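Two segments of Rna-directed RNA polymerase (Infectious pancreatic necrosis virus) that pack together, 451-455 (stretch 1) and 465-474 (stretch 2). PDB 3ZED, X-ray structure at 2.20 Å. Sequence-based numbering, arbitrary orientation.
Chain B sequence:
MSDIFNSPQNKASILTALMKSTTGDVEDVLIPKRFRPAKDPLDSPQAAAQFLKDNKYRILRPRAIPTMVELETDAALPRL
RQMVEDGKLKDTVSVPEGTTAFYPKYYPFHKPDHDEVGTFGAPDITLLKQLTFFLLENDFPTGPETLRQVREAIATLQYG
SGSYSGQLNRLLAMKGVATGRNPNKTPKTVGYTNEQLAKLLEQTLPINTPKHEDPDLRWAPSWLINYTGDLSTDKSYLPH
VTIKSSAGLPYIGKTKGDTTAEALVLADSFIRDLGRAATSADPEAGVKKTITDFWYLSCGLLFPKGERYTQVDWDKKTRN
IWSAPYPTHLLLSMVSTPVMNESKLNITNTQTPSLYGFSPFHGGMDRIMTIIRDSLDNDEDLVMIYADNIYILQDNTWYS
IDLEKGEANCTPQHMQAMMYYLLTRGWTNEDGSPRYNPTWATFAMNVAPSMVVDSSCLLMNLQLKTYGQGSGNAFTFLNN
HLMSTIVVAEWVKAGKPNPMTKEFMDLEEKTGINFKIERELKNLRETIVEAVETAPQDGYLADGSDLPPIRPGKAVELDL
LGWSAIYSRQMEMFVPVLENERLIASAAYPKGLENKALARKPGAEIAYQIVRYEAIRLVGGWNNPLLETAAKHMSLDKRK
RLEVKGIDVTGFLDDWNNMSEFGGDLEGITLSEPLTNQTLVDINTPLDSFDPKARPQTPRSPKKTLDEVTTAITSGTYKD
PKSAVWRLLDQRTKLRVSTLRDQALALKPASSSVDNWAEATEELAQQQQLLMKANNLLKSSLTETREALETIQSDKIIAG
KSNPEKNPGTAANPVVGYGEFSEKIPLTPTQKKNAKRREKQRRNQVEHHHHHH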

# COMPACT_ATOMS: atom_id res chain seq x y z
N MET B 451 15.31 -4.48 6.87
CA MET B 451 14.41 -4.85 7.94
C MET B 451 13.07 -5.33 7.37
O MET B 451 12.39 -6.12 8.02
CB MET B 451 14.21 -3.69 8.91
CG MET B 451 15.38 -3.52 9.86
SD MET B 451 15.13 -2.02 10.79
CE MET B 451 14.25 -2.65 12.19
N VAL B 452 12.69 -4.87 6.17
CA VAL B 452 11.38 -5.21 5.60
C VAL B 452 11.50 -5.82 4.18
O VAL B 452 10.49 -6.27 3.63
CB VAL B 452 10.39 -4.00 5.64
CG1 VAL B 452 10.12 -3.55 7.07
CG2 VAL B 452 10.87 -2.83 4.79
N VAL B 453 12.73 -5.88 3.60
CA VAL B 453 12.95 -6.47 2.27
C VAL B 453 13.99 -7.59 2.38
O VAL B 453 15.10 -7.36 2.89
CB VAL B 453 13.34 -5.46 1.16
CG1 VAL B 453 13.29 -6.13 -0.22
CG2 VAL B 453 12.47 -4.19 1.20
N ASP B 454 13.61 -8.81 1.89
CA ASP B 454 14.41 -10.05 1.89
C ASP B 454 14.85 -10.42 3.30
O ASP B 454 15.99 -10.85 3.50
CB ASP B 454 15.65 -9.94 0.96
CG ASP B 454 15.36 -9.95 -0.53
OD1 ASP B 454 14.30 -10.47 -0.93
OD2 ASP B 454 16.21 -9.46 -1.30
N SER B 455 13.95 -10.24 4.28
CA SER B 455 14.23 -10.52 5.69
C SER B 455 13.47 -11.79 6.11
O SER B 455 13.73 -12.82 5.49
CB SER B 455 13.93 -9.30 6.57
OG SER B 455 12.56 -9.07 6.79
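Stretch 2 (465-474) KTYGQGSGNA

Stretch 2 lies antiparallel along stretch 1 and is held mainly by its backbone: a single beta bridge at V453 and Q469, made by two hydrogen bonds, is followed by further bonds toward S455 and K465, while the side chains add two polar anchors and a few van der Waals contacts from V452 and V453.

The register runs in opposite senses, with V452 nearest G470, V453 nearest Q469 and D454 nearest G468, and the chains come closest at the center, where the CA atoms of V453 and Q469 are 4.1 Å apart. Two bonds frame this pair. G470 N donates to V452 O at 3.0 Å, and D454 N donates to G468 O at 2.9 Å and almost in line, so the residues before and after V453 carry the bridge. V452 O also receives a CA-H...O contact from Q469 CA at 3.6 Å, a common companion to such close backbone pairing.

Regular strand geometry does not continue past the bridge. D454 adopts positive phi and psi (57/40), and its CA-to-CB bond points away from stretch 2, yet with chi1 in m the carboxylate comes back to the partner: D454 OD1 accepts from G468 N at 2.8 Å. G468 is therefore gripped at both ends by one residue, its N by the D454 side chain and its O by the D454 backbone. Its own phi of 87° favors glycine, and a CB there would point away from stretch 1, so the backbone angle rather than crowding across the interface is the readable reason for glycine.

Beyond this point carbonyls of stretch 1 accept both hydrogen bonds, and T466 O of stretch 2 takes one CA-H...O contact, from D454 CA at 3.3 Å. T466 N donates to S455 O at 2.9 Å. K465 starts sideways, but its long side chain, t at chi1 and p at chi2, brings K465 NZ to D454 O at 2.8 Å; on the way, K465 CD passes 3.4 Å from S455 O. The lysine thus caters to a backbone oxygen, not to the D454 carboxylate.

At the bridge, V453 CG2 packs on Q469 CB at 3.8 Å; toward the end at V452, V452 CG2 meets N473 OD1 at 3.7 Å. G470 to N473 form a type II turn, closed by N473 N to G470 O at 3.1 Å, and the CA-to-CB bond of N473 points toward stretch 1. N473 ND2 donates to G470 O at 2.9 Å and to Q469 OE1 at 3.0 Å, tying the turn to the bridged residue. G472, at phi 110°, occupies the turn position where a CB would jam against the preceding carbonyl oxygen.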

# COMPACT_ATOMS: atom_id res chain seq x y z
N LYS B 465 12.15 -17.42 5.71
CA LYS B 465 12.71 -16.37 4.88
C LYS B 465 11.59 -15.66 4.12
O LYS B 465 10.62 -16.30 3.72
CB LYS B 465 13.71 -16.99 3.87
CG LYS B 465 14.51 -15.97 3.05
CD LYS B 465 15.53 -15.25 3.95
CE LYS B 465 16.20 -14.14 3.20
NZ LYS B 465 17.07 -13.34 4.09
N THR B 466 11.72 -14.33 3.95
CA THR B 466 10.82 -13.54 3.11
C THR B 466 11.59 -13.28 1.81
O THR B 466 12.77 -12.94 1.84
CB THR B 466 10.38 -12.24 3.81
OG1 THR B 466 9.64 -12.58 4.98
CG2 THR B 466 9.50 -11.35 2.91
N TYR B 467 10.93 -13.51 0.67
CA TYR B 467 11.50 -13.20 -0.65
C TYR B 467 10.80 -11.92 -1.17
O TYR B 467 9.57 -11.89 -1.31
CB TYR B 467 11.37 -14.39 -1.61
CG TYR B 467 12.21 -15.59 -1.19
CD1 TYR B 467 11.69 -16.56 -0.32
CD2 TYR B 467 13.52 -15.74 -1.62
CE1 TYR B 467 12.45 -17.67 0.07
CE2 TYR B 467 14.29 -16.85 -1.24
CZ TYR B 467 13.75 -17.81 -0.38
OH TYR B 467 14.49 -18.92 0.02
N GLY B 468 11.58 -10.85 -1.34
CA GLY B 468 11.08 -9.54 -1.75
C GLY B 468 10.65 -8.71 -0.55
O GLY B 468 11.03 -9.03 0.58
N GLN B 469 9.83 -7.66 -0.79
CA GLN B 469 9.37 -6.80 0.30
C GLN B 469 8.12 -7.39 0.94
O GLN B 469 7.30 -8.00 0.26
CB GLN B 469 9.14 -5.34 -0.14
CG GLN B 469 7.94 -5.13 -1.08
CD GLN B 469 7.49 -3.69 -1.16
OE1 GLN B 469 7.68 -2.88 -0.24
NE2 GLN B 469 6.88 -3.35 -2.29
N GLY B 470 8.00 -7.19 2.23
CA GLY B 470 6.85 -7.68 2.96
C GLY B 470 5.63 -6.86 2.64
O GLY B 470 5.59 -5.67 2.95
N SER B 471 4.62 -7.49 2.01
CA SER B 471 3.35 -6.87 1.61
C SER B 471 2.60 -6.31 2.82
O SER B 471 2.26 -7.04 3.75
CB SER B 471 2.47 -7.87 0.87
OG SER B 471 1.33 -7.22 0.32
N GLY B 472 2.37 -5.02 2.80
CA GLY B 472 1.69 -4.33 3.89
C GLY B 472 2.62 -3.42 4.66
O GLY B 472 2.15 -2.57 5.42
N ASN B 473 3.96 -3.55 4.47
CA ASN B 473 4.90 -2.66 5.15
C ASN B 473 4.64 -1.22 4.66
O ASN B 473 4.06 -1.02 3.60
CB ASN B 473 6.38 -3.11 4.96
CG ASN B 473 7.10 -2.55 3.75
OD1 ASN B 473 7.61 -1.43 3.76
ND2 ASN B 473 7.20 -3.32 2.70
N ALA B 474 5.07 -0.21 5.45
CA ALA B 474 4.87 1.23 5.19
C ALA B 474 5.35 1.67 3.79
O ALA B 474 4.78 2.59 3.22
CB ALA B 474 5.57 2.04 6.26